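Uncharacterized protein C4B3.07 (Schizosaccharomyces pombe, PDB 3QTM) is required for correct translation termination, promotes stability of the hypoxic transcription factor fragment Sre1N and directly inhibits Ofd1. Local coordinates at residues E31-D36 and S81-I86; D53-N58 and K67-A72; L121-A126 and F177-P182. All blocks are in the same frame, centred on the assembly; numbering follows the deposited sequence.

Contact 1 of 3, residues E31-D36 and S81-I86; sequences EKLEND and SELFEI
The carboxylate of Glu82 has the CD2 methyl of Leu33 on one side of its plane, displaced toward OE2, with CD2 3.7 Å from Glu82 OE2. Both oxygens of this carboxylate are engaged by arginines: OE2 forms a salt bridge with Arg186 and OE1 one with Arg30, so the methyl packs against a group already held by charge. Glu82 reaches this place with CG anti to the backbone N (chi1 177°) and an extended chain beyond it, approaching from the direction opposite to Leu33. The second methyl of Leu33 works elsewhere: its CD1 lies 4.0 Å from CD2 of Leu83, an apolar touch between two side chains set at a slant to each other. In this all-helical, tetratricopeptide-type fold the contact joins two helix ends near the protein surface, burying just 108 Å². Helix 15-34 closes in a Schellman motif, Asp36 taking positive phi as the C-prime residue while its N bonds to Leu33 O at 2.8 Å. On the other side Leu83 breaks the helical run between helices 67-82 and 84-87, standing at the N-cap position of the latter. The same leucine also touches Ser41 of helix 38-58.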
loop_
_atom_site.group_PDB
_atom_site.type_symbol
_atom_site.label_atom_id
_atom_site.label_comp_id
_atom_site.label_asym_id
_atom_site.label_seq_id
_atom_site.Cartn_x
_atom_site.Cartn_y
_atom_site.Cartn_z
ATOM N N GLU A 31 2.591 -17.210 -0.357
ATOM C CA GLU A 31 3.542 -17.740 0.629
ATOM C C GLU A 31 4.881 -18.062 -0.029
ATOM O O GLU A 31 5.944 -17.783 0.530
ATOM C CB GLU A 31 2.987 -19.007 1.296
ATOM C CG GLU A 31 1.731 -18.776 2.122
ATOM C CD GLU A 31 1.008 -20.074 2.473
ATOM O OE1 GLU A 31 1.561 -21.171 2.205
ATOM O OE2 GLU A 31 -0.121 -19.991 3.012
ATOM N N LYS A 32 4.819 -18.668 -1.211
ATOM C CA LYS A 32 6.019 -18.953 -1.992
ATOM C C LYS A 32 6.762 -17.671 -2.376
ATOM O O LYS A 32 7.995 -17.605 -2.304
ATOM C CB LYS A 32 5.670 -19.743 -3.249
ATOM C CG LYS A 32 5.247 -21.184 -2.975
ATOM C CD LYS A 32 6.394 -21.984 -2.383
ATOM C CE LYS A 32 5.897 -23.296 -1.802
ATOM N NZ LYS A 32 7.020 -24.165 -1.379
ATOM N N LEU A 33 6.009 -16.658 -2.790
ATOM C CA LEU A 33 6.611 -15.386 -3.140
ATOM C C LEU A 33 7.385 -14.848 -1.934
ATOM O O LEU A 33 8.542 -14.431 -2.055
ATOM C CB LEU A 33 5.542 -14.391 -3.583
ATOM C CG LEU A 33 6.071 -13.022 -4.017
ATOM C CD1 LEU A 33 7.126 -13.202 -5.092
ATOM C CD2 LEU A 33 4.936 -12.127 -4.516
ATOM N N GLU A 34 6.742 -14.880 -0.772
ATOM C CA GLU A 34 7.334 -14.385 0.470
ATOM C C GLU A 34 8.641 -15.090 0.847
ATOM O O GLU A 34 9.527 -14.484 1.449
ATOM C CB GLU A 34 6.335 -14.528 1.608
ATOM C CG GLU A 34 6.853 -14.065 2.953
ATOM C CD GLU A 34 5.786 -14.142 4.026
ATOM O OE1 GLU A 34 5.266 -15.250 4.263
ATOM O OE2 GLU A 34 5.467 -13.097 4.630
ATOM N N ASN A 35 8.745 -16.368 0.501
ATOM C CA ASN A 35 9.968 -17.125 0.698
ATOM C C ASN A 35 10.942 -17.018 -0.470
ATOM O O ASN A 35 11.871 -17.817 -0.589
ATOM C CB ASN A 35 9.640 -18.591 0.959
ATOM C CG ASN A 35 9.216 -18.833 2.381
ATOM O OD1 ASN A 35 8.069 -19.200 2.641
ATOM N ND2 ASN A 35 10.131 -18.600 3.325
ATOM N N ASP A 36 10.717 -16.036 -1.335
ATOM C CA ASP A 36 11.596 -15.803 -2.479
ATOM C C ASP A 36 11.704 -17.014 -3.405
ATOM O O ASP A 36 12.726 -17.213 -4.061
ATOM C CB ASP A 36 12.987 -15.369 -2.009
ATOM C CG ASP A 36 12.934 -14.181 -1.058
ATOM O OD1 ASP A 36 12.288 -13.165 -1.411
ATOM O OD2 ASP A 36 13.534 -14.263 0.039
ATOM N N SER A 81 1.202 -10.493 -13.930
ATOM C CA SER A 81 1.808 -9.205 -14.257
ATOM C C SER A 81 2.933 -8.834 -13.282
ATOM O O SER A 81 3.965 -8.348 -13.700
ATOM C CB SER A 81 0.760 -8.078 -14.357
ATOM O OG SER A 81 0.269 -7.685 -13.085
ATOM N N GLU A 82 2.736 -9.084 -11.991
ATOM C CA GLU A 82 3.741 -8.748 -10.983
ATOM C C GLU A 82 5.029 -9.548 -11.194
ATOM O O GLU A 82 6.128 -9.055 -10.989
ATOM C CB GLU A 82 3.199 -9.036 -9.585
ATOM C CG GLU A 82 4.205 -8.773 -8.457
ATOM C CD GLU A 82 3.637 -9.099 -7.077
ATOM O OE1 GLU A 82 2.524 -9.660 -7.011
ATOM O OE2 GLU A 82 4.292 -8.801 -6.057
ATOM N N LEU A 83 4.877 -10.794 -11.612
ATOM C CA LEU A 83 6.001 -11.693 -11.739
ATOM C C LEU A 83 6.310 -11.939 -13.195
ATOM O O LEU A 83 6.901 -12.968 -13.546
ATOM C CB LEU A 83 5.636 -13.013 -11.067
ATOM C CG LEU A 83 5.167 -12.825 -9.627
ATOM C CD1 LEU A 83 4.729 -14.142 -8.983
ATOM C CD2 LEU A 83 6.279 -12.160 -8.824
ATOM N N PHE A 84 5.890 -11.007 -14.047
ATOM C CA PHE A 84 5.947 -11.205 -15.497
ATOM C C PHE A 84 7.344 -11.513 -16.045
ATOM O O PHE A 84 7.488 -12.194 -17.059
ATOM C CB PHE A 84 5.365 -9.999 -16.239
ATOM C CG PHE A 84 5.070 -10.279 -17.687
ATOM C CD1 PHE A 84 4.022 -11.120 -18.045
ATOM C CD2 PHE A 84 5.852 -9.731 -18.687
ATOM C CE1 PHE A 84 3.749 -11.386 -19.371
ATOM C CE2 PHE A 84 5.583 -10.002 -20.026
ATOM C CZ PHE A 84 4.530 -10.829 -20.366
ATOM N N GLU A 85 8.364 -11.005 -15.373
ATOM C CA GLU A 85 9.729 -11.165 -15.840
ATOM C C GLU A 85 10.101 -12.649 -15.912
ATOM O O GLU A 85 10.805 -13.077 -16.820
ATOM C CB GLU A 85 10.683 -10.407 -14.920
ATOM C CG GLU A 85 12.154 -10.656 -15.207
ATOM C CD GLU A 85 13.062 -10.108 -14.106
ATOM O OE1 GLU A 85 12.823 -10.425 -12.911
ATOM O OE2 GLU A 85 14.014 -9.363 -14.439
ATOM N N ILE A 86 9.609 -13.427 -14.955
ATOM C CA ILE A 86 9.806 -14.872 -14.945
ATOM C C ILE A 86 8.681 -15.596 -15.674
ATOM O O ILE A 86 8.929 -16.542 -16.430
ATOM C CB ILE A 86 9.900 -15.415 -13.503
ATOM C CG1 ILE A 86 11.115 -14.815 -12.794
ATOM C CG2 ILE A 86 10.008 -16.948 -13.503
ATOM C CD1 ILE A 86 12.396 -15.003 -13.575
#

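Contact 2 of 3, residues D53-N58 and K67-A72; sequences DRILRN and KDFHAA. With SO4 (sulfate ion), chain C.
Phe69 presses its ring against Ile55 CG2 and Leu56 CG, both on one side of its plane, the tight part of the contact. CZ of Phe69 comes within 3.6 Å of Leu56 CG, while its CE1 meets Ile55 CG2 at 3.9 Å; both approaches are oblique to the ring, though Leu56 CD1 lies at its edge, in plane. A chi1 of 165° swings the ring away from its backbone N, across to the other helix. His70 adds a backing: Phe69 CD2 sits over the centre of its imidazole. Leu22 of helix 15-34 touches Phe69, and Leu65 packs on Ile55 and Leu56. Helices 38-58 and 67-82 are consecutive and run in broadly opposing directions, a helical hairpin of the kind found in tetratricopeptide-like folds. An alanine for Phe69 removes the ring, and would probably leave Ile55 and Leu56 without their shared apolar partner and open a gap between the helices. The exposed side of helix 38-58 is polar instead. There a sulfate, probably from the crystallisation liquor, accepts hydrogen bonds from Arg54 NH1 to O2 (2.6 Å), from Arg57 NE to O1 (3.2 Å, 168°) and from Arg57 NH2 to O4 (3.0 Å), with a weak one from Asn58 ND2 to O1.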
loop_
_atom_site.group_PDB
_atom_site.type_symbol
_atom_site.label_atom_id
_atom_site.label_comp_id
_atom_site.label_asym_id
_atom_site.label_seq_id
_atom_site.Cartn_x
_atom_site.Cartn_y
_atom_site.Cartn_z
ATOM N N ASP A 53 -10.480 -21.615 -15.021
ATOM C CA ASP A 53 -11.017 -21.957 -16.332
ATOM C C ASP A 53 -11.818 -23.255 -16.257
ATOM O O ASP A 53 -12.874 -23.383 -16.882
ATOM C CB ASP A 53 -9.901 -22.087 -17.380
ATOM C CG ASP A 53 -9.369 -20.725 -17.846
ATOM O OD1 ASP A 53 -10.069 -19.705 -17.635
ATOM O OD2 ASP A 53 -8.253 -20.675 -18.414
ATOM N N ARG A 54 -11.315 -24.216 -15.488
ATOM C CA ARG A 54 -12.000 -25.494 -15.351
ATOM C C ARG A 54 -13.349 -25.271 -14.675
ATOM O O ARG A 54 -14.357 -25.864 -15.065
ATOM C CB ARG A 54 -11.162 -26.501 -14.553
ATOM C CG ARG A 54 -11.716 -27.939 -14.598
ATOM C CD ARG A 54 -10.811 -28.938 -13.859
ATOM N NE ARG A 54 -9.402 -28.752 -14.210
ATOM C CZ ARG A 54 -8.778 -29.390 -15.194
ATOM N NH1 ARG A 54 -9.430 -30.277 -15.936
ATOM N NH2 ARG A 54 -7.496 -29.139 -15.443
ATOM N N ILE A 55 -13.369 -24.410 -13.664
ATOM C CA ILE A 55 -14.618 -24.118 -12.968
ATOM C C ILE A 55 -15.622 -23.473 -13.923
ATOM O O ILE A 55 -16.804 -23.810 -13.910
ATOM C CB ILE A 55 -14.383 -23.245 -11.732
ATOM C CG1 ILE A 55 -13.644 -24.054 -10.661
ATOM C CG2 ILE A 55 -15.695 -22.717 -11.188
ATOM C CD1 ILE A 55 -13.161 -23.221 -9.489
ATOM N N LEU A 56 -15.149 -22.568 -14.777
ATOM C CA LEU A 56 -16.031 -21.956 -15.770
ATOM C C LEU A 56 -16.598 -22.987 -16.752
ATOM O O LEU A 56 -17.738 -22.876 -17.175
ATOM C CB LEU A 56 -15.322 -20.825 -16.520
ATOM C CG LEU A 56 -15.234 -19.531 -15.709
ATOM C CD1 LEU A 56 -14.103 -18.620 -16.214
ATOM C CD2 LEU A 56 -16.579 -18.812 -15.734
ATOM N N ARG A 57 -15.798 -23.988 -17.108
ATOM C CA ARG A 57 -16.229 -25.018 -18.045
ATOM C C ARG A 57 -17.289 -25.942 -17.447
ATOM O O ARG A 57 -18.181 -26.394 -18.147
ATOM C CB ARG A 57 -15.041 -25.868 -18.503
ATOM C CG ARG A 57 -14.158 -25.200 -19.537
ATOM C CD ARG A 57 -13.286 -26.228 -20.264
ATOM N NE ARG A 57 -12.437 -26.970 -19.344
ATOM C CZ ARG A 57 -11.249 -26.550 -18.913
ATOM N NH1 ARG A 57 -10.762 -25.382 -19.317
ATOM N NH2 ARG A 57 -10.547 -27.302 -18.071
ATOM N N ASN A 58 -17.183 -26.215 -16.153
ATOM C CA ASN A 58 -17.998 -27.247 -15.521
ATOM C C ASN A 58 -19.206 -26.759 -14.720
ATOM O O ASN A 58 -20.029 -27.564 -14.317
ATOM C CB ASN A 58 -17.133 -28.109 -14.606
ATOM C CG ASN A 58 -16.027 -28.832 -15.351
ATOM O OD1 ASN A 58 -14.961 -29.075 -14.798
ATOM N ND2 ASN A 58 -16.276 -29.180 -16.604
ATOM N N LYS A 67 -18.909 -13.363 -6.595
ATOM C CA LYS A 67 -17.886 -12.343 -6.713
ATOM C C LYS A 67 -16.506 -12.874 -6.296
ATOM O O LYS A 67 -15.501 -12.500 -6.897
ATOM C CB LYS A 67 -18.255 -11.130 -5.873
ATOM C CG LYS A 67 -19.520 -10.392 -6.336
ATOM C CD LYS A 67 -19.597 -9.013 -5.683
ATOM C CE LYS A 67 -20.827 -8.236 -6.136
ATOM N NZ LYS A 67 -22.064 -8.899 -5.664
ATOM N N ASP A 68 -16.465 -13.725 -5.268
ATOM C CA ASP A 68 -15.202 -14.289 -4.778
ATOM C C ASP A 68 -14.490 -15.137 -5.821
ATOM O O ASP A 68 -13.272 -15.228 -5.810
ATOM C CB ASP A 68 -15.420 -15.139 -3.518
ATOM C CG ASP A 68 -15.635 -14.297 -2.274
ATOM O OD1 ASP A 68 -15.461 -13.057 -2.355
ATOM O OD2 ASP A 68 -15.972 -14.880 -1.216
ATOM N N PHE A 69 -15.244 -15.780 -6.706
ATOM C CA PHE A 69 -14.619 -16.495 -7.815
ATOM C C PHE A 69 -13.869 -15.523 -8.735
ATOM O O PHE A 69 -12.697 -15.739 -9.063
ATOM C CB PHE A 69 -15.634 -17.305 -8.627
ATOM C CG PHE A 69 -15.093 -17.761 -9.980
ATOM C CD1 PHE A 69 -14.330 -18.906 -10.087
ATOM C CD2 PHE A 69 -15.336 -17.026 -11.125
ATOM C CE1 PHE A 69 -13.816 -19.314 -11.311
ATOM C CE2 PHE A 69 -14.827 -17.431 -12.363
ATOM C CZ PHE A 69 -14.062 -18.568 -12.453
ATOM N N HIS A 70 -14.536 -14.453 -9.152
ATOM C CA HIS A 70 -13.894 -13.515 -10.080
ATOM C C HIS A 70 -12.743 -12.765 -9.397
ATOM O O HIS A 70 -11.770 -12.395 -10.054
ATOM C CB HIS A 70 -14.903 -12.522 -10.661
ATOM C CG HIS A 70 -16.069 -13.173 -11.332
ATOM N ND1 HIS A 70 -16.017 -13.634 -12.630
ATOM C CD2 HIS A 70 -17.318 -13.446 -10.882
ATOM C CE1 HIS A 70 -17.180 -14.173 -12.947
ATOM N NE2 HIS A 70 -17.988 -14.063 -11.909
ATOM N N ALA A 71 -12.864 -12.548 -8.083
ATOM C CA ALA A 71 -11.808 -11.908 -7.308
ATOM C C ALA A 71 -10.537 -12.750 -7.306
ATOM O O ALA A 71 -9.453 -12.214 -7.480
ATOM C CB ALA A 71 -12.272 -11.642 -5.884
ATOM N N ALA A 72 -10.667 -14.065 -7.095
ATOM C CA ALA A 72 -9.499 -14.943 -7.080
ATOM C C ALA A 72 -8.860 -15.013 -8.462
ATOM O O ALA A 72 -7.643 -15.007 -8.600
ATOM C CB ALA A 72 -9.875 -16.336 -6.616
HETATM S S SO4 C . -12.190 -30.710 -17.652
HETATM O O1 SO4 C . -13.232 -29.714 -17.930
HETATM O O2 SO4 C . -11.997 -30.841 -16.206
HETATM O O3 SO4 C . -12.600 -32.014 -18.173
HETATM O O4 SO4 C . -10.934 -30.309 -18.291
#

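Contact 3 of 3, residues L121-A126 and F177-P182; sequences LFLALA and FDALTP
Leu123 is the bump of this contact, and the turn formed by Phe177, Ala179 and Leu180 supplies the hollow. Its first torsion, near 180° (chi1 177°), carries the forked end away from helix 119-142 and into the loop. One prong, CD2, reaches to 3.4 Å from the carbonyl O of Ala179 and 4.2 Å from that residue's CB. The same methyl meets Phe177 CE1 at 4.0 Å, coming obliquely to the ring. The other prong, CD1, lies 4.0 Å from Leu180 CD1, so the two leucines meet methyl to methyl, at a slant. What shapes the hollow is a type I beta turn from Phe177 to Leu180, closed by Leu180 N to Phe177 O at 3.0 Å and overlapped at its end by an inverse gamma turn centred on Leu180. This loop links helices 151-170 and 188-197 and is laid against the side of helix 119-142. One wall is braced from within, since Leu180 CB rests 3.9 Å above a face of the Phe177 ring, toward its rim. Ser184 OG hydrogen-bonds to Ala179 O, giving that carbonyl a polar partner beside the leucine methyl. Asp178 OD1, on the same turn, forms a salt bridge with Arg120 of helix 119-142.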
loop_
_atom_site.group_PDB
_atom_site.type_symbol
_atom_site.label_atom_id
_atom_site.label_comp_id
_atom_site.label_asym_id
_atom_site.label_seq_id
_atom_site.Cartn_x
_atom_site.Cartn_y
_atom_site.Cartn_z
ATOM N N LEU A 121 -13.588 -8.811 -4.041
ATOM C CA LEU A 121 -13.666 -8.275 -5.390
ATOM C C LEU A 121 -13.225 -6.818 -5.401
ATOM O O LEU A 121 -12.484 -6.396 -6.297
ATOM C CB LEU A 121 -15.084 -8.403 -5.966
ATOM C CG LEU A 121 -15.138 -8.101 -7.472
ATOM C CD1 LEU A 121 -14.435 -9.234 -8.268
ATOM C CD2 LEU A 121 -16.565 -7.857 -7.977
ATOM N N PHE A 122 -13.668 -6.064 -4.396
ATOM C CA PHE A 122 -13.328 -4.648 -4.306
ATOM C C PHE A 122 -11.823 -4.488 -4.167
ATOM O O PHE A 122 -11.235 -3.582 -4.758
ATOM C CB PHE A 122 -14.064 -3.968 -3.147
ATOM C CG PHE A 122 -15.501 -3.604 -3.465
ATOM C CD1 PHE A 122 -16.137 -4.135 -4.581
ATOM C CD2 PHE A 122 -16.220 -2.762 -2.627
ATOM C CE1 PHE A 122 -17.449 -3.810 -4.874
ATOM C CE2 PHE A 122 -17.542 -2.434 -2.902
ATOM C CZ PHE A 122 -18.159 -2.957 -4.032
ATOM N N LEU A 123 -11.203 -5.390 -3.411
ATOM C CA LEU A 123 -9.763 -5.336 -3.207
ATOM C C LEU A 123 -9.033 -5.662 -4.510
ATOM O O LEU A 123 -8.081 -4.973 -4.869
ATOM C CB LEU A 123 -9.314 -6.261 -2.063
ATOM C CG LEU A 123 -7.809 -6.392 -1.753
ATOM C CD1 LEU A 123 -7.193 -5.072 -1.291
ATOM C CD2 LEU A 123 -7.545 -7.480 -0.708
ATOM N N ALA A 124 -9.489 -6.697 -5.215
ATOM C CA ALA A 124 -8.904 -7.082 -6.504
ATOM C C ALA A 124 -9.007 -5.956 -7.530
ATOM O O ALA A 124 -8.076 -5.712 -8.303
ATOM C CB ALA A 124 -9.592 -8.336 -7.054
ATOM N N LEU A 125 -10.158 -5.288 -7.543
ATOM C CA LEU A 125 -10.379 -4.165 -8.441
ATOM C C LEU A 125 -9.407 -3.032 -8.122
ATOM O O LEU A 125 -8.727 -2.525 -9.011
ATOM C CB LEU A 125 -11.812 -3.640 -8.311
ATOM C CG LEU A 125 -12.896 -4.418 -9.041
ATOM C CD1 LEU A 125 -14.273 -4.103 -8.431
ATOM C CD2 LEU A 125 -12.854 -4.102 -10.544
ATOM N N ALA A 126 -9.344 -2.635 -6.853
ATOM C CA ALA A 126 -8.456 -1.547 -6.456
ATOM C C ALA A 126 -6.998 -1.858 -6.806
ATOM O O ALA A 126 -6.299 -1.011 -7.384
ATOM C CB ALA A 126 -8.597 -1.265 -4.980
ATOM N N PHE A 177 -11.154 -9.390 6.555
ATOM C CA PHE A 177 -11.189 -10.600 5.735
ATOM C C PHE A 177 -9.751 -10.920 5.333
ATOM O O PHE A 177 -8.927 -10.011 5.163
ATOM C CB PHE A 177 -12.110 -10.431 4.517
ATOM C CG PHE A 177 -11.720 -9.291 3.596
ATOM C CD1 PHE A 177 -11.043 -9.535 2.410
ATOM C CD2 PHE A 177 -12.044 -7.977 3.914
ATOM C CE1 PHE A 177 -10.679 -8.480 1.559
ATOM C CE2 PHE A 177 -11.685 -6.930 3.071
ATOM C CZ PHE A 177 -11.002 -7.183 1.892
ATOM N N ASP A 178 -9.425 -12.201 5.203
ATOM C CA ASP A 178 -8.010 -12.574 5.172
ATOM C C ASP A 178 -7.269 -12.406 3.845
ATOM O O ASP A 178 -6.085 -12.700 3.776
ATOM C CB ASP A 178 -7.770 -13.972 5.767
ATOM C CG ASP A 178 -8.429 -15.078 4.969
ATOM O OD1 ASP A 178 -8.773 -14.858 3.785
ATOM O OD2 ASP A 178 -8.598 -16.180 5.537
ATOM N N ALA A 179 -7.945 -11.941 2.798
ATOM C CA ALA A 179 -7.229 -11.515 1.597
ATOM C C ALA A 179 -6.604 -10.143 1.832
ATOM O O ALA A 179 -5.741 -9.720 1.063
ATOM C CB ALA A 179 -8.151 -11.460 0.390
ATOM N N LEU A 180 -7.062 -9.448 2.879
ATOM C CA LEU A 180 -6.572 -8.106 3.201
ATOM C C LEU A 180 -5.330 -8.181 4.086
ATOM O O LEU A 180 -5.410 -8.011 5.297
ATOM C CB LEU A 180 -7.660 -7.268 3.890
ATOM C CG LEU A 180 -7.396 -5.758 4.038
ATOM C CD1 LEU A 180 -7.604 -5.013 2.714
ATOM C CD2 LEU A 180 -8.261 -5.133 5.130
ATOM N N THR A 181 -4.183 -8.427 3.468
ATOM C CA THR A 181 -2.911 -8.521 4.179
ATOM C C THR A 181 -2.030 -7.326 3.845
ATOM O O THR A 181 -2.271 -6.637 2.842
ATOM C CB THR A 181 -2.139 -9.758 3.721
ATOM O OG1 THR A 181 -1.854 -9.633 2.324
ATOM C CG2 THR A 181 -2.960 -11.051 3.962
ATOM N N PRO A 182 -0.982 -7.091 4.660
ATOM C CA PRO A 182 -0.019 -6.037 4.321
ATOM C C PRO A 182 0.557 -6.200 2.914
ATOM O O PRO A 182 0.768 -5.200 2.215
ATOM C CB PRO A 182 1.069 -6.210 5.383
ATOM C CG PRO A 182 0.325 -6.745 6.560
ATOM C CD PRO A 182 -0.698 -7.683 5.982
#

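How the contacts relate
From the N terminus, the end of helix 15-34 opens contact 1; helix 38-58 follows, and its end opens contact 2. A short loop then returns the chain as helix 67-82, closing contact 2 at its start and contact 1 at its far end; contact 2 is thus nested inside the larger loop of contact 1. Contact 3 opens later, on helix 119-142, and closes with the loop before helix 188-197, in series with both. Contacts 2 and 3 meet directly, Ala71 CB packing 3.6 Å from Leu121 N, so helix 67-82 packs on helix 38-58 in contact 2 and also on helix 119-142, which carries contact 3. Contact 1 stands apart, its nearest atoms about 8 Å from contact 3.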